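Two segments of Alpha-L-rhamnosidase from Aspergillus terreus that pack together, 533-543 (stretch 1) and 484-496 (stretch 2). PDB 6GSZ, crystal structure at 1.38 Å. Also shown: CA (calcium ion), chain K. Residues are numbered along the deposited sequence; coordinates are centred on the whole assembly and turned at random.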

# COMPACT_ATOMS: atom_id res chain seq x y z
N GLY A 533 14.33 -7.64 0.62
CA GLY A 533 13.96 -7.08 -0.69
C GLY A 533 13.13 -5.81 -0.61
O GLY A 533 13.24 -4.88 -1.42
N VAL A 534 12.14 -5.79 0.31
CA VAL A 534 11.26 -4.62 0.40
C VAL A 534 12.10 -3.42 0.89
O VAL A 534 12.03 -2.36 0.28
CB VAL A 534 9.96 -4.87 1.17
CG1 VAL A 534 9.11 -3.62 1.23
CG2 VAL A 534 9.18 -5.96 0.46
N PRO A 535 12.91 -3.53 1.97
CA PRO A 535 13.86 -2.47 2.32
C PRO A 535 14.80 -2.04 1.18
O PRO A 535 15.00 -0.82 0.98
CB PRO A 535 14.62 -3.05 3.52
CG PRO A 535 13.58 -3.93 4.17
CD PRO A 535 12.91 -4.60 2.99
N TRP A 536 15.35 -3.02 0.46
CA TRP A 536 16.29 -2.65 -0.61
C TRP A 536 15.57 -1.76 -1.64
O TRP A 536 16.08 -0.72 -2.06
CB TRP A 536 16.83 -3.91 -1.28
CG TRP A 536 17.76 -3.67 -2.44
CD1 TRP A 536 19.10 -3.47 -2.40
CD2 TRP A 536 17.38 -3.63 -3.82
NE1 TRP A 536 19.59 -3.32 -3.67
CE2 TRP A 536 18.55 -3.36 -4.56
CE3 TRP A 536 16.16 -3.69 -4.47
CZ2 TRP A 536 18.51 -3.21 -5.95
CZ3 TRP A 536 16.11 -3.54 -5.83
CH2 TRP A 536 17.28 -3.30 -6.56
N GLN A 537 14.38 -2.19 -2.07
CA GLN A 537 13.59 -1.44 -3.04
C GLN A 537 13.15 -0.07 -2.48
O GLN A 537 12.99 0.92 -3.23
CB GLN A 537 12.44 -2.24 -3.61
CG GLN A 537 11.63 -1.51 -4.66
CD GLN A 537 12.44 -1.15 -5.89
OE1 GLN A 537 12.92 -2.04 -6.57
NE2 GLN A 537 12.51 0.15 -6.19
N LEU A 538 12.78 -0.05 -1.19
CA LEU A 538 12.34 1.18 -0.60
C LEU A 538 13.46 2.23 -0.70
O LEU A 538 13.18 3.41 -0.90
CB LEU A 538 11.89 0.91 0.84
CG LEU A 538 10.94 1.91 1.44
CD1 LEU A 538 9.61 1.98 0.68
CD2 LEU A 538 10.72 1.55 2.90
N TYR A 539 14.70 1.78 -0.43
CA TYR A 539 15.85 2.69 -0.53
C TYR A 539 16.12 3.13 -1.99
O TYR A 539 16.29 4.33 -2.23
CB TYR A 539 17.06 2.02 0.09
CG TYR A 539 18.28 2.90 0.08
CD1 TYR A 539 18.29 4.05 0.83
CD2 TYR A 539 19.41 2.61 -0.65
CE1 TYR A 539 19.37 4.92 0.86
CE2 TYR A 539 20.53 3.43 -0.59
CZ TYR A 539 20.51 4.60 0.16
OH TYR A 539 21.58 5.45 0.19
N GLU A 540 16.01 2.19 -2.93
CA GLU A 540 16.15 2.54 -4.34
C GLU A 540 15.14 3.64 -4.71
O GLU A 540 15.46 4.61 -5.42
CB GLU A 540 15.92 1.34 -5.23
CG GLU A 540 17.05 0.32 -5.15
CD GLU A 540 18.41 0.79 -5.62
OE1 GLU A 540 18.52 1.13 -6.82
OE2 GLU A 540 19.32 0.84 -4.75
N SER A 541 13.91 3.51 -4.18
CA SER A 541 12.83 4.43 -4.59
C SER A 541 12.93 5.79 -3.88
O SER A 541 12.66 6.85 -4.51
CB SER A 541 11.50 3.79 -4.25
OG SER A 541 11.27 2.66 -5.06
N PHE A 542 13.25 5.79 -2.57
CA PHE A 542 13.08 7.04 -1.76
C PHE A 542 14.39 7.56 -1.14
O PHE A 542 14.44 8.68 -0.66
CB PHE A 542 11.98 6.87 -0.73
CG PHE A 542 10.65 6.50 -1.32
CD1 PHE A 542 9.91 7.39 -2.08
CD2 PHE A 542 10.17 5.22 -1.16
CE1 PHE A 542 8.70 7.01 -2.65
CE2 PHE A 542 8.96 4.83 -1.75
CZ PHE A 542 8.23 5.72 -2.48
N GLY A 543 15.45 6.75 -1.17
CA GLY A 543 16.76 7.18 -0.76
C GLY A 543 16.97 7.50 0.71
O GLY A 543 17.88 8.24 1.08
CA CA K . 7.70 11.76 -0.52
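Stretch 2 (484-496) IYDTAGFLRAWLK

Two helices of alpha-L-rhamnosidase packed nearly antiparallel, in a contact built from side-chain shape, with no hydrogen bond crossing between the stretches. Stretch 1 is helical from 533 to 542, with a kink where the N of P535 lacks a bond to the preceding turn; G543 leaves the helix with positive phi. Stretch 2 starts with I484 in another helix; Y485 is the first residue to leave helical phi/psi, the chain continues through D486 and T487, and it is helical again from 488 to 496. The axes of helices 533-542 and 488-496 cross at -155° and come no nearer than 11.2 Å, a spacing wide enough for leucine side chains between them. Because the directions oppose, the start of stretch 1 meets the end of stretch 2: CA of P535 lies 8.0 Å from CA of L495, and CA of L538 lies 7.0 Å from CA of A488. At the first end, L495 (chi1 m, chi2 t) puts its CD1 into the hollow between V534 and P535, 4.0 Å from V534 CG1 and 4.0 Å from P535 CG. In the middle, L538 (chi1 t, chi2 p) straddles the leucines of stretch 2, its CD1 3.8 Å from L491 CD1 and its CD2 4.1 Å from L495 CD1. At the far end, the small A488 leaves room for the F542 ring: A488 CB rests over one face, 3.8 Å from the ring centroid, in a CH-pi contact. The edge of that ring meets the turn before the helix, with F542 CE2 3.5 Å from T487 OG1. D486 OD1 lies 3.7 Å from F542 CE1 and caps the helix by accepting from A488 N at 3.2 Å, while D486 OD2 binds the calcium ion CA at 2.3 Å, tying this turn to the metal site.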

# COMPACT_ATOMS: atom_id res chain seq x y z
N ILE A 484 3.97 4.06 -8.60
CA ILE A 484 2.59 4.55 -8.81
C ILE A 484 2.14 5.51 -7.70
O ILE A 484 1.50 6.51 -7.99
CB ILE A 484 1.62 3.37 -8.99
CG1 ILE A 484 2.05 2.47 -10.16
CG2 ILE A 484 0.19 3.86 -9.14
CD1 ILE A 484 1.18 1.29 -10.36
N TYR A 485 2.50 5.17 -6.45
CA TYR A 485 2.15 6.00 -5.30
C TYR A 485 3.37 6.14 -4.40
O TYR A 485 4.26 5.30 -4.40
CB TYR A 485 1.04 5.36 -4.46
CG TYR A 485 -0.38 5.47 -4.98
CD1 TYR A 485 -1.15 6.59 -4.68
CD2 TYR A 485 -0.96 4.49 -5.77
CE1 TYR A 485 -2.46 6.71 -5.14
CE2 TYR A 485 -2.26 4.60 -6.22
CZ TYR A 485 -3.02 5.72 -5.92
OH TYR A 485 -4.32 5.85 -6.37
N ASP A 486 3.38 7.21 -3.59
CA ASP A 486 4.37 7.40 -2.55
C ASP A 486 4.02 6.49 -1.36
O ASP A 486 3.15 6.80 -0.53
CB ASP A 486 4.48 8.87 -2.16
CG ASP A 486 5.57 9.14 -1.13
OD1 ASP A 486 5.99 8.20 -0.41
OD2 ASP A 486 6.09 10.30 -1.17
N THR A 487 4.65 5.31 -1.37
CA THR A 487 4.40 4.26 -0.40
C THR A 487 5.34 4.31 0.80
O THR A 487 5.28 3.40 1.64
CB THR A 487 4.66 2.92 -1.07
OG1 THR A 487 5.98 3.01 -1.59
CG2 THR A 487 3.70 2.65 -2.22
N ALA A 488 6.20 5.34 0.90
CA ALA A 488 7.29 5.28 1.85
C ALA A 488 6.78 5.13 3.31
O ALA A 488 7.29 4.24 4.03
CB ALA A 488 8.19 6.48 1.68
N GLY A 489 5.90 6.03 3.73
CA GLY A 489 5.40 5.94 5.12
C GLY A 489 4.58 4.69 5.42
O GLY A 489 4.74 4.06 6.49
N PHE A 490 3.77 4.31 4.44
CA PHE A 490 2.97 3.09 4.53
C PHE A 490 3.87 1.89 4.78
O PHE A 490 3.62 1.06 5.64
CB PHE A 490 2.15 2.98 3.26
CG PHE A 490 1.29 1.76 3.10
CD1 PHE A 490 1.83 0.56 2.72
CD2 PHE A 490 -0.07 1.79 3.36
CE1 PHE A 490 1.06 -0.58 2.51
CE2 PHE A 490 -0.84 0.67 3.13
CZ PHE A 490 -0.29 -0.53 2.74
N LEU A 491 4.92 1.75 3.96
CA LEU A 491 5.80 0.58 4.08
C LEU A 491 6.75 0.72 5.26
O LEU A 491 7.13 -0.30 5.85
CB LEU A 491 6.54 0.33 2.77
CG LEU A 491 5.66 -0.16 1.63
CD1 LEU A 491 6.45 -0.16 0.34
CD2 LEU A 491 5.06 -1.54 1.92
N ARG A 492 7.06 1.96 5.67
CA ARG A 492 7.86 2.11 6.87
C ARG A 492 7.18 1.42 8.07
O ARG A 492 7.83 0.71 8.87
CB ARG A 492 8.11 3.58 7.19
CG ARG A 492 9.13 3.81 8.30
CD ARG A 492 9.33 5.28 8.65
NE ARG A 492 10.55 5.40 9.45
CZ ARG A 492 11.15 6.57 9.68
NH1 ARG A 492 10.51 7.71 9.37
NH2 ARG A 492 12.41 6.60 10.16
N ALA A 493 5.88 1.71 8.22
CA ALA A 493 5.09 1.16 9.32
C ALA A 493 5.01 -0.37 9.22
O ALA A 493 5.23 -1.10 10.23
CB ALA A 493 3.72 1.82 9.33
N TRP A 494 4.71 -0.86 8.02
CA TRP A 494 4.58 -2.30 7.82
C TRP A 494 5.87 -3.03 8.20
O TRP A 494 5.88 -4.10 8.82
CB TRP A 494 4.11 -2.60 6.41
CG TRP A 494 3.83 -4.04 6.16
CD1 TRP A 494 2.76 -4.76 6.61
CD2 TRP A 494 4.63 -4.97 5.42
NE1 TRP A 494 2.85 -6.06 6.18
CE2 TRP A 494 4.00 -6.23 5.47
CE3 TRP A 494 5.85 -4.87 4.74
CZ2 TRP A 494 4.52 -7.38 4.86
CZ3 TRP A 494 6.38 -5.99 4.15
CH2 TRP A 494 5.74 -7.23 4.22
N LEU A 495 7.01 -2.46 7.76
CA LEU A 495 8.29 -3.08 8.00
C LEU A 495 8.72 -3.04 9.48
O LEU A 495 9.45 -3.95 9.91
CB LEU A 495 9.36 -2.49 7.09
CG LEU A 495 9.26 -2.93 5.62
CD1 LEU A 495 10.06 -2.01 4.72
CD2 LEU A 495 9.71 -4.38 5.46
N LYS A 496 8.23 -2.05 10.25
CA LYS A 496 8.43 -2.10 11.70
C LYS A 496 7.76 -3.36 12.30
O LYS A 496 8.34 -4.05 13.14
CB LYS A 496 7.84 -0.84 12.36
CG LYS A 496 8.66 0.40 12.07
CD LYS A 496 8.03 1.65 12.68
CE LYS A 496 8.92 2.85 12.48
NZ LYS A 496 8.25 4.08 12.96
O HOH W 1 7.99 9.97 0.81
O HOH W 2 8.35 11.27 -2.86
O HOH W 3 7.88 13.93 -1.57